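Local coordinates for protein uncharacterized HTH-type transcriptional regulator YybR (Bacillus subtilis, PDB 4A5N) that acts as a redox-sensing transcriptional regulator of the MarR/DUF24 type, an activator that probably binds DNA through a winged helix-turn-helix domain, at residues B[21-26]-B[30-35]; B[44-49]-B[55-60]. The protein carries 1 engineered substitution. One frame throughout, in Å; residues are numbered along the deposited sequence.

Contact 1 of 2, residues B[21-26]-B[30-35]; sequences DVIGGK and ILFYHM
Ile30 and Phe32, two residues apart on helix 28-35, make the two touches to segment 21-26, which runs off the end of helix 15-23. They belong to the winged helix-turn-helix domain of this MarR/DUF24-type regulator and face the short link between its first two modelled helices. Ile30 comes first, near the start of the helix. Its CG1 branch is stretched out (chi2 168°), and CD1 ends 3.9 Å from the carbonyl O of Lys26, an apolar touch on backbone; Lys26 CB points away, and the lysine side chain stays clear of segment 30-35. The same residue packs on Ser14 of the second subunit, whose Glu17 also accepts a weak hydrogen bond from Ile30 N. Between this touch and the next the facing chain bends through Gly24, where helical geometry stops, and Gly25, with its positive phi of 99°. Phe32 carries the buried half. Its CB points toward helix 15-23, and with CG anti to the backbone N (chi1 -174°) the ring runs on past Ile23, which meets it near its root. Val97 of helix 94-115 touches both residues. Ile23 reaches across with its longer branch, CG1 lying opposite its own backbone N and carrying CD1 over to the phenylalanine, so that the two side chains cross at about a right angle. The terminal methyl approaches the ring obliquely, Ile23 CD1 lying 3.7 Å from Phe32 CD2 and 4.0 Å from Phe32 CB.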
ATOM      1  N   ASP B  21      -0.327   5.805   2.708  1.00 37.19           N
ATOM      2  CA  ASP B  21       0.698   6.835   2.986  1.00 40.25           C
ATOM      3  C   ASP B  21       1.502   6.507   4.263  1.00 38.49           C
ATOM      4  O   ASP B  21       2.659   6.890   4.395  1.00 39.26           O
ATOM      5  CB  ASP B  21       0.049   8.210   3.098  1.00 43.33           C
ATOM      6  CG  ASP B  21       1.026   9.340   2.885  1.00 51.18           C
ATOM      7  OD1 ASP B  21       1.863   9.256   1.938  1.00 55.08           O
ATOM      8  OD2 ASP B  21       0.945  10.329   3.651  1.00 54.68           O
ATOM      9  N   VAL B  22       0.901   5.761   5.184  1.00 34.56           N
ATOM     10  CA  VAL B  22       1.610   5.367   6.393  1.00 35.72           C
ATOM     11  C   VAL B  22       2.508   4.142   6.186  1.00 35.67           C
ATOM     12  O   VAL B  22       3.612   4.083   6.741  1.00 34.80           O
ATOM     13  CB  VAL B  22       0.633   5.115   7.554  1.00 36.50           C
ATOM     14  CG1 VAL B  22       1.405   4.889   8.859  1.00 39.60           C
ATOM     15  CG2 VAL B  22      -0.312   6.299   7.703  1.00 36.08           C
ATOM     16  N   ILE B  23       2.043   3.176   5.391  1.00 34.43           N
ATOM     17  CA  ILE B  23       2.684   1.859   5.293  1.00 38.23           C
ATOM     18  C   ILE B  23       3.238   1.567   3.900  1.00 40.41           C
ATOM     19  O   ILE B  23       3.893   0.552   3.677  1.00 41.06           O
ATOM     20  CB  ILE B  23       1.705   0.749   5.774  1.00 39.75           C
ATOM     21  CG1 ILE B  23       2.449  -0.479   6.312  1.00 44.27           C
ATOM     22  CG2 ILE B  23       0.710   0.360   4.687  1.00 38.00           C
ATOM     23  CD1 ILE B  23       3.552  -0.192   7.317  1.00 45.26           C
ATOM     24  N   GLY B  24       3.005   2.501   2.982  1.00 41.39           N
ATOM     25  CA  GLY B  24       3.337   2.300   1.590  1.00 43.13           C
ATOM     26  C   GLY B  24       4.684   2.837   1.218  1.00 45.11           C
ATOM     27  O   GLY B  24       5.420   3.364   2.041  1.00 46.57           O
ATOM     28  N   GLY B  25       5.014   2.665  -0.048  1.00 38.43           N
ATOM     29  CA  GLY B  25       6.329   3.040  -0.555  1.00 40.61           C
ATOM     30  C   GLY B  25       7.190   1.785  -0.619  1.00 39.93           C
ATOM     31  O   GLY B  25       6.708   0.691  -0.349  1.00 39.10           O
ATOM     32  N   LYS B  26       8.455   1.920  -0.991  1.00 38.52           N
ATOM     33  CA  LYS B  26       9.261   0.737  -1.261  1.00 38.04           C
ATOM     34  C   LYS B  26       9.780  -0.072  -0.045  1.00 35.37           C
ATOM     35  O   LYS B  26      10.097  -1.262  -0.179  1.00 33.89           O
ATOM     36  CB  LYS B  26      10.421   1.118  -2.199  1.00 41.82           C
ATOM     37  CG  LYS B  26      11.302  -0.062  -2.524  1.00 44.92           C
ATOM     38  CD  LYS B  26      12.139   0.165  -3.778  1.00 46.23           C
ATOM     39  CE  LYS B  26      12.631  -1.163  -4.313  1.00 47.26           C
ATOM     40  NZ  LYS B  26      12.922  -1.045  -5.770  1.00 48.53           N
ATOM     41  N   ILE B  30       8.473  -3.825   4.498  1.00 28.17           N
ATOM     42  CA  ILE B  30       9.534  -4.753   4.833  1.00 28.99           C
ATOM     43  C   ILE B  30      10.013  -4.476   6.244  1.00 26.13           C
ATOM     44  O   ILE B  30      10.124  -5.403   7.045  1.00 25.85           O
ATOM     45  CB  ILE B  30      10.756  -4.593   3.880  1.00 31.64           C
ATOM     46  CG1 ILE B  30      10.394  -4.913   2.438  1.00 33.80           C
ATOM     47  CG2 ILE B  30      11.926  -5.506   4.279  1.00 34.33           C
ATOM     48  CD1 ILE B  30      11.470  -4.505   1.448  1.00 34.28           C
ATOM     49  N   LEU B  31      10.271  -3.195   6.540  1.00 25.86           N
ATOM     50  CA  LEU B  31      10.783  -2.763   7.849  1.00 25.07           C
ATOM     51  C   LEU B  31       9.800  -3.202   8.942  1.00 25.01           C
ATOM     52  O   LEU B  31      10.178  -3.850   9.900  1.00 23.74           O
ATOM     53  CB  LEU B  31      10.978  -1.249   7.905  1.00 25.86           C
ATOM     54  CG  LEU B  31      12.078  -0.767   6.944  1.00 26.34           C
ATOM     55  CD1 LEU B  31      12.235   0.750   7.035  1.00 26.75           C
ATOM     56  CD2 LEU B  31      13.352  -1.528   7.253  1.00 28.10           C
ATOM     57  N   PHE B  32       8.534  -2.860   8.717  1.00 26.06           N
ATOM     58  CA  PHE B  32       7.442  -3.230   9.578  1.00 25.27           C
ATOM     59  C   PHE B  32       7.372  -4.728   9.826  1.00 25.51           C
ATOM     60  O   PHE B  32       7.306  -5.181  10.991  1.00 25.54           O
ATOM     61  CB  PHE B  32       6.116  -2.726   8.974  1.00 25.56           C
ATOM     62  CG  PHE B  32       4.925  -2.946   9.872  1.00 23.82           C
ATOM     63  CD1 PHE B  32       4.427  -4.223  10.085  1.00 24.08           C
ATOM     64  CD2 PHE B  32       4.338  -1.881  10.511  1.00 24.10           C
ATOM     65  CE1 PHE B  32       3.339  -4.418  10.924  1.00 25.35           C
ATOM     66  CE2 PHE B  32       3.267  -2.064  11.396  1.00 24.51           C
ATOM     67  CZ  PHE B  32       2.758  -3.330  11.566  1.00 23.71           C
ATOM     68  N   TYR B  33       7.354  -5.510   8.748  1.00 27.04           N
ATOM     69  CA  TYR B  33       7.253  -6.950   8.847  1.00 29.45           C
ATOM     70  C   TYR B  33       8.311  -7.544   9.772  1.00 30.02           C
ATOM     71  O   TYR B  33       7.992  -8.390  10.618  1.00 29.04           O
ATOM     72  CB  TYR B  33       7.297  -7.640   7.473  1.00 30.45           C
ATOM     73  CG  TYR B  33       7.229  -9.133   7.581  1.00 33.77           C
ATOM     74  CD1 TYR B  33       6.018  -9.787   7.800  1.00 35.39           C
ATOM     75  CD2 TYR B  33       8.381  -9.900   7.519  1.00 35.77           C
ATOM     76  CE1 TYR B  33       5.964 -11.185   7.928  1.00 36.72           C
ATOM     77  CE2 TYR B  33       8.336 -11.279   7.652  1.00 38.90           C
ATOM     78  CZ  TYR B  33       7.135 -11.915   7.849  1.00 38.31           C
ATOM     79  OH  TYR B  33       7.154 -13.286   7.974  1.00 40.97           O
ATOM     80  N   HIS B  34       9.534  -7.046   9.651  1.00 28.15           N
ATOM     81  CA  HIS B  34      10.659  -7.577  10.390  1.00 29.05           C
ATOM     82  C   HIS B  34      10.661  -7.150  11.849  1.00 27.95           C
ATOM     83  O   HIS B  34      11.325  -7.751  12.671  1.00 28.16           O
ATOM     84  CB  HIS B  34      11.956  -7.276   9.637  1.00 29.85           C
ATOM     85  CG  HIS B  34      12.158  -8.183   8.413  1.00 32.57           C
ATOM     86  ND1 HIS B  34      12.827  -9.364   8.484  1.00 35.32           N
ATOM     87  CD2 HIS B  34      11.732  -8.059   7.079  1.00 31.99           C
ATOM     88  CE1 HIS B  34      12.797  -9.966   7.281  1.00 34.47           C
ATOM     89  NE2 HIS B  34      12.131  -9.170   6.425  1.00 33.37           N
ATOM     90  N   MET B  35       9.845  -6.173  12.197  1.00 24.82           N
ATOM     91  CA  MET B  35       9.663  -5.851  13.611  1.00 25.32           C
ATOM     92  C   MET B  35       8.517  -6.608  14.257  1.00 25.97           C
ATOM     93  O   MET B  35       8.345  -6.502  15.481  1.00 24.33           O
ATOM     94  CB  MET B  35       9.480  -4.366  13.829  1.00 24.72           C
ATOM     95  CG  MET B  35      10.764  -3.552  13.669  1.00 25.71           C
ATOM     96  SD  MET B  35      10.552  -1.754  13.816  1.00 26.17           S
ATOM     97  CE  MET B  35      10.087  -1.358  12.121  1.00 27.35           C
TER

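Contact 2 of 2, residues B[44-49]-B[55-60]; sequences EFRRIC and RMLTLQ
Leu57 pushes both methyls of its fork against the base of Phe45, CD2 lying 3.7 Å and CD1 3.9 Å from Phe45 CB. The leucine points straight across from helix 54-66, its CG anti to the backbone N (chi1 179°), and is the one residue of segment 55-60 that touches segment 44-49. From CB the phenylalanine ring extends past the CD1 branch, so Leu57 CD1 meets it obliquely and at longer range than it meets CB. Leu57 CD2 has a second neighbour: it lies 3.9 Å from Arg46 CG. The arginine therefore lends only the foot of its aliphatic chain, crossing the leucine at about a right angle. Farther out its chain bends at chi3 (73°), and the guanidinium is carried well clear of the leucine. The backbones come nearest at Arg46 and Leu57, whose CA atoms are 7.8 Å apart, and the side chains of both helices meet between them. Phe42 and Ile52 also pack on Leu57, while Leu61, a turn further along helix 54-66, meets Phe45. Each backbone keeps its own bonds: Cys49 N reaches back to Phe45 O at 2.8 Å as helix 42-48 ends, and Gln60 N to Met56 O at 2.9 Å. Buried leucine and phenylalanine joining two consecutive helices across a short turn are the hydrophobic heart of a helix-turn-helix, here within a winged-helix domain, in which helix 54-66 occupies the position of the recognition helix and so probably faces DNA.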
ATOM      1  N   GLU B  44      20.614  -4.548  11.553  1.00 29.50           N
ATOM      2  CA  GLU B  44      19.832  -5.730  11.220  1.00 29.44           C
ATOM      3  C   GLU B  44      18.951  -5.456  10.006  1.00 28.39           C
ATOM      4  O   GLU B  44      18.762  -6.342   9.179  1.00 29.60           O
ATOM      5  CB  GLU B  44      18.975  -6.192  12.398  1.00 28.67           C
ATOM      6  CG  GLU B  44      19.799  -6.616  13.594  1.00 29.93           C
ATOM      7  CD  GLU B  44      18.989  -7.184  14.736  1.00 31.78           C
ATOM      8  OE1 GLU B  44      18.420  -6.374  15.499  1.00 29.95           O
ATOM      9  OE2 GLU B  44      18.951  -8.441  14.888  1.00 35.37           O
ATOM     10  N   PHE B  45      18.413  -4.240   9.934  1.00 27.97           N
ATOM     11  CA  PHE B  45      17.596  -3.803   8.809  1.00 27.92           C
ATOM     12  C   PHE B  45      18.433  -3.710   7.522  1.00 28.32           C
ATOM     13  O   PHE B  45      17.907  -4.057   6.464  1.00 29.29           O
ATOM     14  CB  PHE B  45      16.981  -2.438   9.036  1.00 27.23           C
ATOM     15  CG  PHE B  45      15.863  -2.403  10.043  1.00 25.77           C
ATOM     16  CD1 PHE B  45      14.766  -3.249   9.939  1.00 26.00           C
ATOM     17  CD2 PHE B  45      15.868  -1.452  11.035  1.00 25.91           C
ATOM     18  CE1 PHE B  45      13.719  -3.144  10.856  1.00 23.95           C
ATOM     19  CE2 PHE B  45      14.824  -1.337  11.941  1.00 25.02           C
ATOM     20  CZ  PHE B  45      13.755  -2.179  11.836  1.00 24.83           C
ATOM     21  N   ARG B  46      19.664  -3.197   7.609  1.00 31.28           N
ATOM     22  CA  ARG B  46      20.556  -3.120   6.445  1.00 34.03           C
ATOM     23  C   ARG B  46      20.838  -4.502   5.861  1.00 36.16           C
ATOM     24  O   ARG B  46      21.039  -4.660   4.631  1.00 38.73           O
ATOM     25  CB  ARG B  46      21.900  -2.463   6.789  1.00 37.29           C
ATOM     26  CG  ARG B  46      21.895  -0.960   6.932  1.00 37.29           C
ATOM     27  CD  ARG B  46      23.191  -0.489   7.577  1.00 38.93           C
ATOM     28  NE  ARG B  46      24.335  -0.594   6.651  1.00 41.15           N
ATOM     29  CZ  ARG B  46      25.614  -0.436   6.990  1.00 43.13           C
ATOM     30  NH1 ARG B  46      25.951  -0.137   8.241  1.00 43.65           N
ATOM     31  NH2 ARG B  46      26.571  -0.553   6.058  1.00 44.64           N
ATOM     32  N   ARG B  47      20.947  -5.499   6.734  1.00 35.94           N
ATOM     33  CA  ARG B  47      21.120  -6.880   6.266  1.00 37.84           C
ATOM     34  C   ARG B  47      19.811  -7.388   5.660  1.00 37.66           C
ATOM     35  O   ARG B  47      19.829  -8.212   4.767  1.00 39.84           O
ATOM     36  CB  ARG B  47      21.536  -7.809   7.416  1.00 37.97           C
ATOM     37  CG  ARG B  47      22.892  -7.481   8.012  1.00 39.08           C
ATOM     38  CD  ARG B  47      23.138  -8.171   9.352  1.00 39.23           C
ATOM     39  NE  ARG B  47      24.349  -7.598   9.884  1.00 39.79           N
ATOM     40  CZ  ARG B  47      24.504  -7.116  11.101  1.00 39.68           C
ATOM     41  NH1 ARG B  47      23.529  -7.180  12.011  1.00 37.50           N
ATOM     42  NH2 ARG B  47      25.652  -6.585  11.415  1.00 39.28           N
ATOM     43  N   ILE B  48      18.675  -6.953   6.193  1.00 38.61           N
ATOM     44  CA  ILE B  48      17.371  -7.345   5.622  1.00 40.10           C
ATOM     45  C   ILE B  48      17.222  -6.713   4.218  1.00 41.87           C
ATOM     46  O   ILE B  48      16.708  -7.369   3.315  1.00 43.59           O
ATOM     47  CB  ILE B  48      16.199  -7.033   6.616  1.00 39.23           C
ATOM     48  CG1 ILE B  48      16.319  -7.930   7.854  1.00 38.43           C
ATOM     49  CG2 ILE B  48      14.820  -7.214   5.985  1.00 38.27           C
ATOM     50  CD1 ILE B  48      15.822  -7.270   9.134  1.00 37.92           C
ATOM     51  N   CYS B  49      17.720  -5.490   4.014  1.00 40.96           N
ATOM     52  CA  CYS B  49      17.580  -4.815   2.704  1.00 42.63           C
ATOM     53  C   CYS B  49      18.919  -4.313   2.257  1.00 40.85           C
ATOM     54  O   CYS B  49      19.216  -3.155   2.513  1.00 39.31           O
ATOM     55  CB  CYS B  49      16.642  -3.597   2.760  1.00 42.63           C
ATOM     56  SG  CYS B  49      15.131  -3.724   3.733  1.00 45.61           S
ATOM     57  N   ARG B  55      21.080   6.525   4.568  1.00 39.33           N
ATOM     58  CA  ARG B  55      20.219   7.729   4.685  1.00 42.34           C
ATOM     59  C   ARG B  55      18.730   7.451   4.453  1.00 39.40           C
ATOM     60  O   ARG B  55      17.872   7.966   5.171  1.00 40.08           O
ATOM     61  CB  ARG B  55      20.658   8.864   3.734  1.00 46.63           C
ATOM     62  CG  ARG B  55      20.284  10.252   4.257  1.00 50.53           C
ATOM     63  CD  ARG B  55      20.756  11.409   3.356  1.00 57.44           C
ATOM     64  NE  ARG B  55      22.065  11.983   3.720  1.00 61.34           N
ATOM     65  CZ  ARG B  55      22.316  12.768   4.773  1.00 64.07           C
ATOM     66  NH1 ARG B  55      21.370  13.080   5.660  1.00 64.94           N
ATOM     67  NH2 ARG B  55      23.548  13.232   4.958  1.00 68.55           N
ATOM     68  N   MET B  56      18.426   6.640   3.450  1.00 39.04           N
ATOM     69  CA  MET B  56      17.051   6.259   3.153  1.00 37.56           C
ATOM     70  C   MET B  56      16.458   5.402   4.291  1.00 34.82           C
ATOM     71  O   MET B  56      15.334   5.617   4.676  1.00 31.83           O
ATOM     72  CB  MET B  56      16.972   5.509   1.822  1.00 41.99           C
ATOM     73  CG  MET B  56      15.561   5.060   1.448  1.00 44.89           C
ATOM     74  SD  MET B  56      14.442   6.461   1.263  1.00 52.24           S
ATOM     75  CE  MET B  56      14.873   7.002  -0.393  1.00 51.03           C
ATOM     76  N   LEU B  57      17.220   4.452   4.822  1.00 32.17           N
ATOM     77  CA  LEU B  57      16.731   3.677   5.977  1.00 29.47           C
ATOM     78  C   LEU B  57      16.400   4.594   7.161  1.00 30.14           C
ATOM     79  O   LEU B  57      15.331   4.440   7.830  1.00 29.04           O
ATOM     80  CB  LEU B  57      17.769   2.614   6.361  1.00 29.31           C
ATOM     81  CG  LEU B  57      17.421   1.717   7.569  1.00 27.01           C
ATOM     82  CD1 LEU B  57      16.115   0.967   7.283  1.00 26.36           C
ATOM     83  CD2 LEU B  57      18.537   0.738   7.938  1.00 26.77           C
ATOM     84  N   THR B  58      17.298   5.540   7.450  1.00 31.45           N
ATOM     85  CA  THR B  58      17.072   6.461   8.563  1.00 31.87           C
ATOM     86  C   THR B  58      15.793   7.274   8.323  1.00 32.16           C
ATOM     87  O   THR B  58      15.032   7.464   9.221  1.00 31.58           O
ATOM     88  CB  THR B  58      18.258   7.449   8.762  1.00 34.02           C
ATOM     89  OG1 THR B  58      19.424   6.714   9.096  1.00 33.80           O
ATOM     90  CG2 THR B  58      17.964   8.472   9.891  1.00 34.95           C
ATOM     91  N   LEU B  59      15.587   7.751   7.097  1.00 33.98           N
ATOM     92  CA  LEU B  59      14.427   8.574   6.739  1.00 34.64           C
ATOM     93  C   LEU B  59      13.146   7.780   6.850  1.00 33.39           C
ATOM     94  O   LEU B  59      12.168   8.261   7.462  1.00 31.45           O
ATOM     95  CB  LEU B  59      14.584   9.146   5.326  1.00 37.17           C
ATOM     96  CG  LEU B  59      13.532  10.061   4.671  1.00 38.38           C
ATOM     97  CD1 LEU B  59      12.958  11.088   5.658  1.00 40.22           C
ATOM     98  CD2 LEU B  59      14.193  10.760   3.477  1.00 40.57           C
ATOM     99  N   GLN B  60      13.148   6.557   6.297  1.00 31.98           N
ATOM    100  CA  GLN B  60      11.949   5.709   6.384  1.00 32.28           C
ATOM    101  C   GLN B  60      11.593   5.413   7.837  1.00 30.60           C
ATOM    102  O   GLN B  60      10.406   5.431   8.227  1.00 29.49           O
ATOM    103  CB  GLN B  60      12.125   4.376   5.615  1.00 32.51           C
ATOM    104  CG  GLN B  60      12.297   4.520   4.104  1.00 36.44           C
ATOM    105  CD  GLN B  60      11.063   5.070   3.421  1.00 38.10           C
ATOM    106  OE1 GLN B  60      10.004   4.448   3.416  1.00 43.87           O
ATOM    107  NE2 GLN B  60      11.180   6.267   2.897  1.00 39.64           N
TER

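How the contacts relate
Both contacts join successive helices: contact 1 links helices 15-23 and 28-35, contact 2 helices 42-48 and 54-66. Contact 2 is hydrocarbon on hydrocarbon, including the arginine's CG; contact 1 pairs an Ile-Phe touch with a methyl on a backbone carbonyl O. Contact 2 is buried and meets no second subunit, whereas contact 1, though centred about 2 Å from the chain centre against about 10 Å, is partly buried, with the second subunit beside both segments. Helix 28-35 knits them together. Leu31, which does not touch segment 21-26, puts CD2 3.5 Å from Phe45 CD1, continuing the core of contact 2. Nearby, Ile30 CG2 lies 3.7 Å from Cys49 SG.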